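Local coordinates for protein beta-glucanase (Podospora anserina, PDB 4LE4) that probably hydrolyses beta-glucans, cellulose-type chains among them, as a fungal glucanase of glycoside hydrolase family 131, at residues Gly177-Thr182 and Leu187-Ala192; Val155-Ala158 and Trp162-Val165. All coordinates share one frame; numbering follows the deposited sequence.

In the fold
Contact 2 comes first along the chain and contact 1 follows it, the two centres lying about 12 Å apart on the same side of the molecule. Contact 2 spans the loop that carries the chain from strand 150-156 of one antiparallel sheet to strand 163-170 of the other, in a beta-sandwich fold of the concanavalin clan. Contact 1 is the hairpin of strands 175-182 and 188-195. Strand 163-170 pairs with strand 175-182, so the contacts touch directly: Ser181 O lies 2.8 Å from Asn164 N, a probable hydrogen bond, and the rings of His163 and His180 meet between the sheets. The loop thus joins the two sheets, and the hairpin extends the one it enters.

Contact 1 (Gly177-Thr182 and Leu187-Ala192); sequences GFWHST and LTRKVA
Phe178 and Val191 form a hydrogen-bonded pair in an antiparallel beta hairpin of strands 175-182 and 188-195, where a classic beta bulge sets Lys190 and Val191 both opposite Phe178. Phe178 N donates to Val191 O at 3.0 Å, nearly straight at 171°. Phe178 O takes Lys190 N at 2.8 Å and, more weakly, Val191 N, so one carbonyl serves both bulge residues. Beyond the bulge, His180 and Thr188 bond in both directions.

The tight side is the face of Trp179 and Arg189. Their CA atoms are only 4.2 Å apart as a non-hydrogen-bonded pair, and Arg189 CB sits over the six-membered ring of Trp179, 3.6 Å from its centroid, in a CH-pi contact. With Trp179 CG beside its own backbone N (chi1 -68°), the indole reaches across to the partner strand. A broad, flat side chain suits this place: one face lies against Arg189 CB and N, while Leu187 O comes to the ring's edge. Arginine's aliphatic root rests on the ring, while its guanidinium, at 72° to the indole, turns off to a salt bridge with Glu168, which also accepts from Trp179 NE1.

The face of Phe178 and His180 looks into the sandwich, where Phe178 stacks on Trp145 and His180 meets Trp153. Looser is the exposed outer strand. Lysine suits its edge, its methylenes lying along His180 and Trp153, with Lys190 CD 3.8 Å from His180 CB. Thr188, small and polar, adds a water bridge: the water donates to His180 O and accepts from Thr188 OG1 at 2.6 Å.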
ATOM      1  N   GLY A 177     -11.585  -9.399  -4.782  1.00 10.63           N
ATOM      2  CA  GLY A 177     -11.314 -10.515  -3.883  1.00 10.60           C
ATOM      3  C   GLY A 177     -10.024 -10.203  -3.117  1.00 10.47           C
ATOM      4  O   GLY A 177      -9.239  -9.358  -3.545  1.00 10.75           O
ATOM      5  N   PHE A 178      -9.795 -10.915  -2.026  1.00  7.99           N
ATOM      6  CA  PHE A 178      -8.662 -10.630  -1.163  1.00  9.92           C
ATOM      7  C   PHE A 178      -7.781 -11.845  -0.919  1.00  9.16           C
ATOM      8  O   PHE A 178      -8.248 -12.858  -0.404  1.00 10.01           O
ATOM      9  CB  PHE A 178      -9.221 -10.091   0.163  1.00  8.59           C
ATOM     10  CG  PHE A 178      -8.165  -9.738   1.188  1.00  9.92           C
ATOM     11  CD1 PHE A 178      -7.367  -8.612   1.023  1.00 12.00           C
ATOM     12  CD2 PHE A 178      -8.050 -10.492   2.343  1.00 11.20           C
ATOM     13  CE1 PHE A 178      -6.470  -8.234   2.020  1.00 10.38           C
ATOM     14  CE2 PHE A 178      -7.165 -10.134   3.348  1.00 11.73           C
ATOM     15  CZ  PHE A 178      -6.378  -8.999   3.177  1.00 10.94           C
ATOM     16  N   TRP A 179      -6.513 -11.728  -1.303  1.00  9.44           N
ATOM     17  CA  TRP A 179      -5.516 -12.787  -1.098  1.00 11.70           C
ATOM     18  C   TRP A 179      -4.553 -12.240  -0.038  1.00 10.47           C
ATOM     19  O   TRP A 179      -4.260 -11.046  -0.019  1.00  8.19           O
ATOM     20  CB  TRP A 179      -4.770 -13.077  -2.391  1.00 10.91           C
ATOM     21  CG  TRP A 179      -5.644 -13.709  -3.411  1.00 13.73           C
ATOM     22  CD1 TRP A 179      -6.628 -13.109  -4.144  1.00 13.90           C
ATOM     23  CD2 TRP A 179      -5.606 -15.082  -3.829  1.00 13.35           C
ATOM     24  NE1 TRP A 179      -7.208 -14.030  -5.005  1.00 14.29           N
ATOM     25  CE2 TRP A 179      -6.600 -15.245  -4.825  1.00 13.85           C
ATOM     26  CE3 TRP A 179      -4.821 -16.189  -3.453  1.00 11.13           C
ATOM     27  CZ2 TRP A 179      -6.837 -16.481  -5.466  1.00 15.47           C
ATOM     28  CZ3 TRP A 179      -5.052 -17.417  -4.081  1.00 12.51           C
ATOM     29  CH2 TRP A 179      -6.053 -17.551  -5.080  1.00 12.91           C
ATOM     30  N   HIS A 180      -4.084 -13.110   0.851  1.00  9.91           N
ATOM     31  CA  HIS A 180      -3.249 -12.641   1.947  1.00  9.44           C
ATOM     32  C   HIS A 180      -2.411 -13.735   2.556  1.00  7.62           C
ATOM     33  O   HIS A 180      -2.762 -14.895   2.476  1.00  8.78           O
ATOM     34  CB  HIS A 180      -4.201 -12.100   3.040  1.00  8.05           C
ATOM     35  CG  HIS A 180      -3.557 -11.838   4.386  1.00  9.16           C
ATOM     36  ND1 HIS A 180      -2.966 -10.638   4.725  1.00 12.42           N
ATOM     37  CD2 HIS A 180      -3.436 -12.631   5.477  1.00  5.58           C
ATOM     38  CE1 HIS A 180      -2.500 -10.705   5.962  1.00  6.39           C
ATOM     39  NE2 HIS A 180      -2.773 -11.903   6.439  1.00 11.57           N
ATOM     40  N   SER A 181      -1.298 -13.343   3.162  1.00  9.22           N
ATOM     41  CA  SER A 181      -0.481 -14.271   3.929  1.00 10.16           C
ATOM     42  C   SER A 181       0.400 -13.408   4.817  1.00  6.38           C
ATOM     43  O   SER A 181       0.499 -12.202   4.621  1.00  6.89           O
ATOM     44  CB  SER A 181       0.420 -15.136   3.051  1.00 10.69           C
ATOM     45  OG  SER A 181       1.479 -14.355   2.549  1.00 10.05           O
ATOM     46  N   THR A 182       1.003 -14.014   5.827  1.00  9.29           N
ATOM     47  CA  THR A 182       1.947 -13.256   6.632  1.00  9.60           C
ATOM     48  C   THR A 182       3.277 -13.976   6.493  1.00 10.92           C
ATOM     49  O   THR A 182       3.310 -15.178   6.242  1.00 12.67           O
ATOM     50  CB  THR A 182       1.571 -13.169   8.122  1.00  9.43           C
ATOM     51  OG1 THR A 182       1.319 -14.481   8.656  1.00 12.85           O
ATOM     52  CG2 THR A 182       0.345 -12.275   8.289  1.00 10.13           C
ATOM     53  N   LEU A 187       0.383 -16.704  -0.642  1.00 11.88           N
ATOM     54  CA  LEU A 187      -0.925 -16.051  -0.574  1.00 11.52           C
ATOM     55  C   LEU A 187      -2.068 -17.069  -0.718  1.00 13.55           C
ATOM     56  O   LEU A 187      -1.984 -17.982  -1.541  1.00 12.13           O
ATOM     57  CB  LEU A 187      -1.082 -15.064  -1.738  1.00 11.65           C
ATOM     58  CG  LEU A 187      -0.119 -13.872  -1.822  1.00 12.68           C
ATOM     59  CD1 LEU A 187      -0.377 -13.088  -3.118  1.00 13.23           C
ATOM     60  CD2 LEU A 187      -0.326 -12.976  -0.610  1.00 13.08           C
ATOM     61  N   THR A 188      -3.120 -16.928   0.081  1.00 10.83           N
ATOM     62  CA  THR A 188      -4.285 -17.774  -0.117  1.00 13.46           C
ATOM     63  C   THR A 188      -5.469 -16.808  -0.149  1.00 12.99           C
ATOM     64  O   THR A 188      -5.380 -15.681   0.384  1.00 10.69           O
ATOM     65  CB  THR A 188      -4.483 -18.889   0.967  1.00 13.88           C
ATOM     66  OG1 THR A 188      -4.592 -18.307   2.265  1.00 14.51           O
ATOM     67  CG2 THR A 188      -3.323 -19.895   0.903  1.00 15.77           C
ATOM     68  N   ARG A 189      -6.549 -17.200  -0.824  1.00 13.90           N
ATOM     69  CA  ARG A 189      -7.702 -16.317  -0.935  1.00 16.23           C
ATOM     70  C   ARG A 189      -8.517 -16.393   0.347  1.00 16.85           C
ATOM     71  O   ARG A 189      -9.084 -17.444   0.706  1.00 18.55           O
ATOM     72  CB  ARG A 189      -8.587 -16.687  -2.119  1.00 18.61           C
ATOM     73  CG  ARG A 189      -9.878 -15.905  -2.102  1.00 24.01           C
ATOM     74  CD  ARG A 189     -10.934 -16.527  -3.003  1.00 28.12           C
ATOM     75  NE  ARG A 189     -10.733 -16.110  -4.378  1.00 31.49           N
ATOM     76  CZ  ARG A 189     -11.546 -16.453  -5.377  1.00 34.45           C
ATOM     77  NH1 ARG A 189     -12.602 -17.226  -5.124  1.00 33.14           N
ATOM     78  NH2 ARG A 189     -11.316 -16.007  -6.615  1.00 31.87           N
ATOM     79  N   LYS A 190      -8.580 -15.275   1.043  1.00 15.21           N
ATOM     80  CA  LYS A 190      -9.287 -15.244   2.301  1.00 13.39           C
ATOM     81  C   LYS A 190     -10.707 -14.679   2.248  1.00 15.11           C
ATOM     82  O   LYS A 190     -11.484 -14.882   3.187  1.00 14.79           O
ATOM     83  CB  LYS A 190      -8.422 -14.542   3.327  1.00 13.39           C
ATOM     84  CG  LYS A 190      -7.151 -15.399   3.584  1.00 13.07           C
ATOM     85  CD  LYS A 190      -6.240 -14.890   4.689  1.00 13.45           C
ATOM     86  CE  LYS A 190      -4.980 -15.796   4.755  1.00 15.59           C
ATOM     87  NZ  LYS A 190      -4.028 -15.413   5.839  1.00 11.48           N
ATOM     88  N   VAL A 191     -11.024 -13.966   1.171  1.00 13.31           N
ATOM     89  CA  VAL A 191     -12.381 -13.451   0.937  1.00 14.50           C
ATOM     90  C   VAL A 191     -12.661 -13.543  -0.580  1.00 14.17           C
ATOM     91  O   VAL A 191     -11.907 -13.014  -1.407  1.00 14.22           O
ATOM     92  CB  VAL A 191     -12.571 -11.974   1.382  1.00 14.16           C
ATOM     93  CG1 VAL A 191     -14.023 -11.560   1.180  1.00 14.29           C
ATOM     94  CG2 VAL A 191     -12.171 -11.803   2.844  1.00 12.99           C
ATOM     95  N   ALA A 192     -13.702 -14.288  -0.934  1.00 15.90           N
ATOM     96  CA  ALA A 192     -14.125 -14.432  -2.329  1.00 15.98           C
ATOM     97  C   ALA A 192     -14.506 -13.035  -2.860  1.00 16.30           C
ATOM     98  O   ALA A 192     -14.940 -12.171  -2.094  1.00 16.94           O
ATOM     99  CB  ALA A 192     -15.342 -15.375  -2.403  1.00 18.03           C
TER
HETATM  100  O   HOH W   1      -2.145 -17.798   3.033  1.00 17.37           O

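Contact 2 (Val155-Ala158 and Trp162-Val165); sequences VEWA and WHNV
Val155 and Trp157 face His163 across a gap too wide for backbone pairing, the nearest CA atoms, those of Trp157 and His163, being 9.0 Å apart with no direct hydrogen bond between the segments. The chain here crosses between the two sheets of a beta-sandwich, leaving strand 150-156 and entering strand 163-170, and side chains with one water bridge the space.

His163 carries the contact. Its CG is anti to the carbonyl carbon (chi1 -73°), and the imidazole extends toward the departing strand. Val155, whose compact, branched side chain has its CB directed at its partner, brings CG1 to 3.7 Å from His163 CE1. Trp157 approaches through the pyrrole side of its indole, CD1 lying 3.9 Å from His163 NE2; the two ring planes stand at 84° but meet obliquely. A large indole suits the buried site, for it also packs on Leu101 and Phe224 and makes a cation-pi contact with Arg103.

Histidine combines a flat ring for this packing with a polar atom for the water. That water lies in the plane of the imidazole, at its edge, 2.8 Å from His163 NE2, and links the ring to the backbone where strand 150-156 ends, at Glu156 and Ala158. A leucine in place of His163 would probably leave the water without its side-chain partner and weaken the tie between the loop and the second sheet. On the backbone side the water accepts from Ala158 N and donates to Glu156 O at 2.7 Å.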
ATOM      1  N   VAL A 155      -7.445  -8.415  11.065  1.00 11.19           N
ATOM      2  CA  VAL A 155      -6.555  -9.246  11.857  1.00 12.82           C
ATOM      3  C   VAL A 155      -5.813  -8.327  12.827  1.00 12.90           C
ATOM      4  O   VAL A 155      -5.654  -7.143  12.548  1.00 10.83           O
ATOM      5  CB  VAL A 155      -5.547  -9.999  10.930  1.00 14.14           C
ATOM      6  CG1 VAL A 155      -4.645  -9.015  10.232  1.00 14.94           C
ATOM      7  CG2 VAL A 155      -4.759 -11.006  11.710  1.00 17.28           C
ATOM      8  N   GLU A 156      -5.399  -8.860  13.976  1.00 13.93           N
ATOM      9  CA  GLU A 156      -4.645  -8.039  14.928  1.00 15.49           C
ATOM     10  C   GLU A 156      -3.360  -7.605  14.206  1.00 14.86           C
ATOM     11  O   GLU A 156      -2.643  -8.453  13.680  1.00 16.66           O
ATOM     12  CB  GLU A 156      -4.260  -8.869  16.144  1.00 20.11           C
ATOM     13  CG  GLU A 156      -3.320  -8.136  17.119  1.00 25.47           C
ATOM     14  CD  GLU A 156      -3.953  -6.892  17.709  1.00 29.08           C
ATOM     15  OE1 GLU A 156      -5.202  -6.853  17.793  1.00 33.26           O
ATOM     16  OE2 GLU A 156      -3.215  -5.955  18.112  1.00 32.18           O
ATOM     17  N   TRP A 157      -3.063  -6.313  14.177  1.00 12.37           N
ATOM     18  CA  TRP A 157      -1.851  -5.867  13.493  1.00 12.77           C
ATOM     19  C   TRP A 157      -0.656  -5.842  14.462  1.00 13.03           C
ATOM     20  O   TRP A 157      -0.449  -4.880  15.189  1.00 13.63           O
ATOM     21  CB  TRP A 157      -2.076  -4.489  12.892  1.00 11.44           C
ATOM     22  CG  TRP A 157      -0.995  -4.074  11.894  1.00 10.93           C
ATOM     23  CD1 TRP A 157       0.062  -4.846  11.451  1.00  8.58           C
ATOM     24  CD2 TRP A 157      -0.901  -2.828  11.209  1.00 10.67           C
ATOM     25  NE1 TRP A 157       0.791  -4.147  10.537  1.00  8.86           N
ATOM     26  CE2 TRP A 157       0.231  -2.905  10.365  1.00  9.55           C
ATOM     27  CE3 TRP A 157      -1.662  -1.640  11.218  1.00  8.75           C
ATOM     28  CZ2 TRP A 157       0.621  -1.846   9.543  1.00  9.93           C
ATOM     29  CZ3 TRP A 157      -1.284  -0.593  10.409  1.00 11.06           C
ATOM     30  CH2 TRP A 157      -0.136  -0.701   9.568  1.00 10.14           C
ATOM     31  N   ALA A 158       0.112  -6.918  14.463  1.00 14.16           N
ATOM     32  CA  ALA A 158       1.265  -7.039  15.353  1.00 14.75           C
ATOM     33  C   ALA A 158       2.549  -6.429  14.762  1.00 14.43           C
ATOM     34  O   ALA A 158       2.733  -6.366  13.548  1.00 11.44           O
ATOM     35  CB  ALA A 158       1.500  -8.522  15.675  1.00 13.84           C
ATOM     36  N   TRP A 162       5.093  -9.217   8.612  1.00  9.72           N
ATOM     37  CA  TRP A 162       4.881  -8.785   7.244  1.00  8.92           C
ATOM     38  C   TRP A 162       3.572  -9.338   6.717  1.00  7.77           C
ATOM     39  O   TRP A 162       3.332 -10.523   6.815  1.00  9.76           O
ATOM     40  CB  TRP A 162       6.025  -9.272   6.349  1.00  9.38           C
ATOM     41  CG  TRP A 162       7.192  -8.369   6.420  1.00  9.96           C
ATOM     42  CD1 TRP A 162       8.314  -8.511   7.227  1.00  9.05           C
ATOM     43  CD2 TRP A 162       7.333  -7.119   5.749  1.00  8.63           C
ATOM     44  NE1 TRP A 162       9.124  -7.416   7.083  1.00  8.44           N
ATOM     45  CE2 TRP A 162       8.558  -6.546   6.184  1.00  7.95           C
ATOM     46  CE3 TRP A 162       6.538  -6.413   4.817  1.00  8.75           C
ATOM     47  CZ2 TRP A 162       9.015  -5.314   5.720  1.00  6.84           C
ATOM     48  CZ3 TRP A 162       6.993  -5.163   4.350  1.00  7.49           C
ATOM     49  CH2 TRP A 162       8.231  -4.631   4.807  1.00  9.16           C
ATOM     50  N   HIS A 163       2.712  -8.452   6.215  1.00  9.55           N
ATOM     51  CA  HIS A 163       1.441  -8.841   5.633  1.00 10.67           C
ATOM     52  C   HIS A 163       1.546  -8.701   4.143  1.00  6.71           C
ATOM     53  O   HIS A 163       1.736  -7.599   3.627  1.00  9.57           O
ATOM     54  CB  HIS A 163       0.314  -7.928   6.136  1.00  9.91           C
ATOM     55  CG  HIS A 163      -0.062  -8.196   7.556  1.00 10.95           C
ATOM     56  ND1 HIS A 163      -1.063  -9.077   7.902  1.00 10.56           N
ATOM     57  CD2 HIS A 163       0.468  -7.745   8.717  1.00 10.45           C
ATOM     58  CE1 HIS A 163      -1.135  -9.161   9.221  1.00 13.50           C
ATOM     59  NE2 HIS A 163      -0.214  -8.362   9.741  1.00 10.23           N
ATOM     60  N   ASN A 164       1.404  -9.819   3.446  1.00  8.07           N
ATOM     61  CA  ASN A 164       1.485  -9.822   1.983  1.00  6.48           C
ATOM     62  C   ASN A 164       0.045  -9.879   1.475  1.00  6.21           C
ATOM     63  O   ASN A 164      -0.717 -10.723   1.900  1.00  7.19           O
ATOM     64  CB  ASN A 164       2.252 -11.075   1.540  1.00  7.02           C
ATOM     65  CG  ASN A 164       3.523 -11.301   2.378  1.00  9.15           C
ATOM     66  OD1 ASN A 164       3.657 -12.301   3.120  1.00 11.50           O
ATOM     67  ND2 ASN A 164       4.428 -10.369   2.285  1.00  6.03           N
ATOM     68  N   VAL A 165      -0.301  -8.995   0.556  1.00  6.00           N
ATOM     69  CA  VAL A 165      -1.669  -8.887   0.050  1.00  7.84           C
ATOM     70  C   VAL A 165      -1.718  -8.849  -1.483  1.00  9.77           C
ATOM     71  O   VAL A 165      -0.756  -8.425  -2.141  1.00  8.83           O
ATOM     72  CB  VAL A 165      -2.284  -7.524   0.503  1.00  9.78           C
ATOM     73  CG1 VAL A 165      -3.675  -7.286  -0.148  1.00 13.09           C
ATOM     74  CG2 VAL A 165      -2.358  -7.453   2.029  1.00  9.81           C
TER
HETATM   75  O   HOH W   2      -0.301  -9.019  12.431  1.00 15.44           O